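Putative NAD-dependent epimerase/dehydratase (Bacillus halodurans, PDB 3E8X) binds NADP and is probably an NAD(P)-dependent epimerase or dehydratase of the short-chain dehydrogenase/reductase type, its substrate unknown. Local coordinates at residues A[79-90]-A[117-128]. Numbering follows the deposited sequence.
Sequences SHAFASIDAVVF and EAEKRGIKRFIM
Val88 lies beside Phe126 and Phe90 beside Met128 where strand 87-90 runs parallel to strand 125-128, held by three backbone bonds: Val88 N to Arg125 O, Ile127 N to Val88 O and Phe90 N to Ile127 O, each 2.9 Å. Where the strands begin, a water bridges Asp86 O and Lys124 N. Apolar contacts follow on one face, where Val88 CG1 meets Phe126 CE1 and Phe90 CB lies 3.9 Å from Phe126 CZ; the selenium of Met128, a selenomethionine, comes obliquely to the Phe90 ring, SE 3.9 Å from CD2, a Met-aromatic contact. Before the strands, Ile123 CD1 abuts the Phe82 ring edge in plane, 3.7 Å from CD2. A trans chi1 (-173°) sets Glu117 CG over one face of that ring, a CH-pi contact. Glu117 OE1 accepts Arg121 NE (3.1 Å), a salt bridge within the last helical turn, while Arg121 NH2 gives Ser79 O a weak bond. Replacing Glu117 by alanine is likely to leave the Arg121 guanidinium without its carboxylate and the Phe82 face less covered. In this Rossmann-type beta-alpha-beta crossover, directional backbone bonds thus set the strand register, whereas apolar contacts and Arg121 fasten the 3-10 turn to the helix end.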
loop_
_atom_site.group_PDB
_atom_site.type_symbol
_atom_site.label_atom_id
_atom_site.label_comp_id
_atom_site.label_asym_id
_atom_site.label_seq_id
_atom_site.Cartn_x
_atom_site.Cartn_y
_atom_site.Cartn_z
ATOM N N SER A 79 -13.598 -14.885 -5.322
ATOM C CA SER A 79 -13.204 -16.075 -4.572
ATOM C C SER A 79 -13.502 -17.374 -5.323
ATOM O O SER A 79 -12.739 -18.315 -5.229
ATOM C CB SER A 79 -13.811 -16.111 -3.155
ATOM O OG SER A 79 -15.177 -15.807 -3.152
ATOM N N HIS A 80 -14.580 -17.408 -6.101
ATOM C CA HIS A 80 -14.900 -18.595 -6.920
ATOM C C HIS A 80 -13.744 -19.038 -7.819
ATOM O O HIS A 80 -13.606 -20.227 -8.106
ATOM C CB HIS A 80 -16.173 -18.372 -7.759
ATOM C CG HIS A 80 -16.069 -17.256 -8.760
ATOM N ND1 HIS A 80 -16.134 -15.920 -8.403
ATOM C CD2 HIS A 80 -15.947 -17.278 -10.111
ATOM C CE1 HIS A 80 -16.046 -15.172 -9.489
ATOM N NE2 HIS A 80 -15.927 -15.970 -10.537
ATOM N N ALA A 81 -12.915 -18.077 -8.227
ATOM C CA ALA A 81 -11.776 -18.297 -9.145
ATOM C C ALA A 81 -10.741 -19.258 -8.588
ATOM O O ALA A 81 -10.044 -19.898 -9.362
ATOM C CB ALA A 81 -11.099 -16.973 -9.475
ATOM N N PHE A 82 -10.682 -19.373 -7.258
ATOM C CA PHE A 82 -9.610 -20.102 -6.558
ATOM C C PHE A 82 -9.961 -21.554 -6.253
ATOM O O PHE A 82 -9.164 -22.260 -5.655
ATOM C CB PHE A 82 -9.217 -19.359 -5.290
ATOM C CG PHE A 82 -8.393 -18.129 -5.546
ATOM C CD1 PHE A 82 -8.962 -16.988 -6.056
ATOM C CD2 PHE A 82 -7.055 -18.105 -5.266
ATOM C CE1 PHE A 82 -8.183 -15.857 -6.319
ATOM C CE2 PHE A 82 -6.305 -16.969 -5.491
ATOM C CZ PHE A 82 -6.878 -15.855 -6.025
ATOM N N ALA A 83 -11.121 -21.993 -6.731
ATOM C CA ALA A 83 -11.603 -23.365 -6.568
ATOM C C ALA A 83 -10.747 -24.352 -7.338
ATOM O O ALA A 83 -10.393 -24.110 -8.494
ATOM C CB ALA A 83 -13.054 -23.469 -7.026
ATOM N N SER A 84 -10.419 -25.471 -6.700
ATOM C CA SER A 84 -9.533 -26.496 -7.291
ATOM C C SER A 84 -8.214 -26.002 -7.888
ATOM O O SER A 84 -7.821 -26.449 -8.951
ATOM C CB SER A 84 -10.298 -27.321 -8.314
ATOM O OG SER A 84 -11.439 -27.909 -7.686
ATOM N N ILE A 85 -7.494 -25.156 -7.166
ATOM C CA ILE A 85 -6.240 -24.561 -7.641
ATOM C C ILE A 85 -5.048 -25.020 -6.779
ATOM O O ILE A 85 -5.163 -25.087 -5.590
ATOM C CB ILE A 85 -6.351 -22.975 -7.659
ATOM C CG1 ILE A 85 -7.308 -22.478 -8.772
ATOM C CG2 ILE A 85 -4.959 -22.261 -7.785
ATOM C CD1 ILE A 85 -7.081 -22.998 -10.219
ATOM N N ASP A 86 -3.905 -25.326 -7.396
ATOM C CA ASP A 86 -2.701 -25.762 -6.673
ATOM C C ASP A 86 -1.661 -24.648 -6.512
ATOM O O ASP A 86 -0.832 -24.713 -5.613
ATOM C CB ASP A 86 -2.009 -26.919 -7.425
ATOM C CG ASP A 86 -2.892 -28.135 -7.573
ATOM O OD1 ASP A 86 -3.439 -28.566 -6.548
ATOM O OD2 ASP A 86 -3.036 -28.671 -8.690
ATOM N N ALA A 87 -1.685 -23.666 -7.418
ATOM C CA ALA A 87 -0.686 -22.558 -7.480
ATOM C C ALA A 87 -1.353 -21.331 -8.081
ATOM O O ALA A 87 -2.236 -21.455 -8.921
ATOM C CB ALA A 87 0.559 -22.973 -8.288
ATOM N N VAL A 88 -0.952 -20.153 -7.617
ATOM C CA VAL A 88 -1.441 -18.890 -8.171
ATOM C C VAL A 88 -0.284 -18.132 -8.728
ATOM O O VAL A 88 0.735 -18.057 -8.095
ATOM C CB VAL A 88 -2.135 -17.993 -7.097
ATOM C CG1 VAL A 88 -2.594 -16.649 -7.715
ATOM C CG2 VAL A 88 -3.349 -18.711 -6.480
ATOM N N VAL A 89 -0.452 -17.567 -9.924
ATOM C CA VAL A 89 0.545 -16.597 -10.456
ATOM C C VAL A 89 -0.186 -15.242 -10.558
ATOM O O VAL A 89 -1.213 -15.128 -11.251
ATOM C CB VAL A 89 1.121 -17.046 -11.817
ATOM C CG1 VAL A 89 2.015 -15.957 -12.456
ATOM C CG2 VAL A 89 1.886 -18.418 -11.595
ATOM N N PHE A 90 0.318 -14.237 -9.831
ATOM C CA PHE A 90 -0.252 -12.898 -9.949
ATOM C C PHE A 90 0.502 -12.142 -11.065
ATOM O O PHE A 90 1.655 -11.672 -10.879
ATOM C CB PHE A 90 -0.199 -12.136 -8.613
ATOM C CG PHE A 90 -0.979 -10.836 -8.642
ATOM C CD1 PHE A 90 -2.348 -10.822 -8.414
ATOM C CD2 PHE A 90 -0.368 -9.649 -9.004
ATOM C CE1 PHE A 90 -3.066 -9.629 -8.462
ATOM C CE2 PHE A 90 -1.089 -8.464 -9.060
ATOM C CZ PHE A 90 -2.426 -8.460 -8.807
ATOM N N GLU A 117 -6.841 -14.543 -0.227
ATOM C CA GLU A 117 -7.683 -15.634 -0.725
ATOM C C GLU A 117 -6.907 -16.964 -0.807
ATOM O O GLU A 117 -7.462 -17.978 -0.482
ATOM C CB GLU A 117 -8.276 -15.280 -2.080
ATOM C CG GLU A 117 -9.282 -16.310 -2.567
ATOM C CD GLU A 117 -10.533 -16.362 -1.704
ATOM O OE1 GLU A 117 -11.127 -17.479 -1.616
ATOM O OE2 GLU A 117 -10.899 -15.294 -1.124
ATOM N N ALA A 118 -5.637 -16.936 -1.240
ATOM C CA ALA A 118 -4.779 -18.114 -1.246
ATOM C C ALA A 118 -4.553 -18.660 0.171
ATOM O O ALA A 118 -4.702 -19.866 0.371
ATOM C CB ALA A 118 -3.439 -17.852 -1.972
ATOM N N GLU A 119 -4.241 -17.802 1.153
ATOM C CA GLU A 119 -4.142 -18.246 2.554
ATOM C C GLU A 119 -5.418 -18.894 3.095
ATOM O O GLU A 119 -5.370 -19.983 3.696
ATOM C CB GLU A 119 -3.738 -17.089 3.464
ATOM C CG GLU A 119 -2.440 -16.484 2.999
ATOM C CD GLU A 119 -1.655 -15.822 4.048
ATOM O OE1 GLU A 119 -1.908 -14.619 4.260
ATOM O OE2 GLU A 119 -0.766 -16.488 4.613
ATOM N N LYS A 120 -6.533 -18.190 2.901
ATOM C CA LYS A 120 -7.859 -18.632 3.283
ATOM C C LYS A 120 -8.109 -20.059 2.781
ATOM O O LYS A 120 -8.511 -20.939 3.522
ATOM C CB LYS A 120 -8.844 -17.607 2.688
ATOM C CG LYS A 120 -10.310 -17.794 2.932
ATOM C CD LYS A 120 -11.118 -16.636 2.299
ATOM C CE LYS A 120 -10.613 -15.236 2.744
ATOM N NZ LYS A 120 -11.682 -14.167 2.713
ATOM N N ARG A 121 -7.846 -20.270 1.501
ATOM C CA ARG A 121 -8.049 -21.577 0.859
ATOM C C ARG A 121 -6.962 -22.637 1.089
ATOM O O ARG A 121 -7.198 -23.796 0.828
ATOM C CB ARG A 121 -8.293 -21.391 -0.634
ATOM C CG ARG A 121 -9.676 -20.750 -0.892
ATOM C CD ARG A 121 -10.000 -20.863 -2.348
ATOM N NE ARG A 121 -11.314 -20.346 -2.733
ATOM C CZ ARG A 121 -12.348 -21.124 -3.065
ATOM N NH1 ARG A 121 -12.260 -22.458 -3.021
ATOM N NH2 ARG A 121 -13.481 -20.560 -3.447
ATOM N N GLY A 122 -5.820 -22.265 1.640
ATOM C CA GLY A 122 -4.742 -23.212 1.838
ATOM C C GLY A 122 -3.949 -23.532 0.569
ATOM O O GLY A 122 -3.277 -24.535 0.534
ATOM N N ILE A 123 -4.016 -22.660 -0.456
ATOM C CA ILE A 123 -3.211 -22.801 -1.667
ATOM C C ILE A 123 -1.808 -22.310 -1.310
ATOM O O ILE A 123 -1.617 -21.144 -1.020
ATOM C CB ILE A 123 -3.801 -21.982 -2.827
ATOM C CG1 ILE A 123 -5.220 -22.442 -3.147
ATOM C CG2 ILE A 123 -2.923 -22.104 -4.100
ATOM C CD1 ILE A 123 -5.990 -21.454 -4.035
ATOM N N LYS A 124 -0.834 -23.188 -1.294
ATOM C CA LYS A 124 0.485 -22.855 -0.735
ATOM C C LYS A 124 1.384 -22.075 -1.714
ATOM O O LYS A 124 2.117 -21.191 -1.318
ATOM C CB LYS A 124 1.215 -24.137 -0.240
ATOM C CG LYS A 124 0.506 -24.830 0.932
ATOM C CD LYS A 124 1.020 -24.394 2.352
ATOM C CE LYS A 124 1.216 -22.834 2.639
ATOM N NZ LYS A 124 2.582 -22.614 3.286
ATOM N N ARG A 125 1.300 -22.416 -2.979
ATOM C CA ARG A 125 2.256 -21.927 -3.980
ATOM C C ARG A 125 1.790 -20.641 -4.651
ATOM O O ARG A 125 0.720 -20.582 -5.236
ATOM C CB ARG A 125 2.554 -23.045 -4.984
ATOM C CG ARG A 125 3.699 -22.744 -5.940
ATOM C CD ARG A 125 5.022 -22.502 -5.223
ATOM N NE ARG A 125 6.204 -22.481 -6.109
ATOM C CZ ARG A 125 7.202 -21.617 -5.990
ATOM N NH1 ARG A 125 7.197 -20.708 -5.048
ATOM N NH2 ARG A 125 8.219 -21.651 -6.823
ATOM N N PHE A 126 2.616 -19.601 -4.537
ATOM C CA PHE A 126 2.291 -18.288 -5.035
ATOM C C PHE A 126 3.511 -17.664 -5.742
ATOM O O PHE A 126 4.588 -17.490 -5.137
ATOM C CB PHE A 126 1.804 -17.407 -3.888
ATOM C CG PHE A 126 1.062 -16.166 -4.322
ATOM C CD1 PHE A 126 -0.308 -16.055 -4.102
ATOM C CD2 PHE A 126 1.733 -15.092 -4.902
ATOM C CE1 PHE A 126 -0.987 -14.920 -4.489
ATOM C CE2 PHE A 126 1.044 -13.948 -5.311
ATOM C CZ PHE A 126 -0.320 -13.864 -5.098
ATOM N N ILE A 127 3.337 -17.327 -7.017
ATOM C CA ILE A 127 4.365 -16.605 -7.780
ATOM C C ILE A 127 3.880 -15.169 -8.085
ATOM O O ILE A 127 2.846 -14.954 -8.725
ATOM C CB ILE A 127 4.698 -17.338 -9.131
ATOM C CG1 ILE A 127 4.682 -18.893 -8.944
ATOM C CG2 ILE A 127 5.998 -16.741 -9.799
ATOM C CD1 ILE A 127 5.647 -19.412 -7.955
HETATM N N MSE A 128 4.631 -14.193 -7.581
HETATM C CA MSE A 128 4.413 -12.807 -7.846
HETATM C C MSE A 128 5.276 -12.330 -9.022
HETATM O O MSE A 128 6.489 -12.542 -9.063
HETATM C CB MSE A 128 4.767 -12.009 -6.610
HETATM C CG MSE A 128 4.841 -10.529 -6.834
HETATM SE SE MSE A 128 3.011 -9.910 -7.092
HETATM C CE MSE A 128 2.298 -9.961 -5.322
HETATM O O HOH W 1 -0.292 -25.474 -3.152
#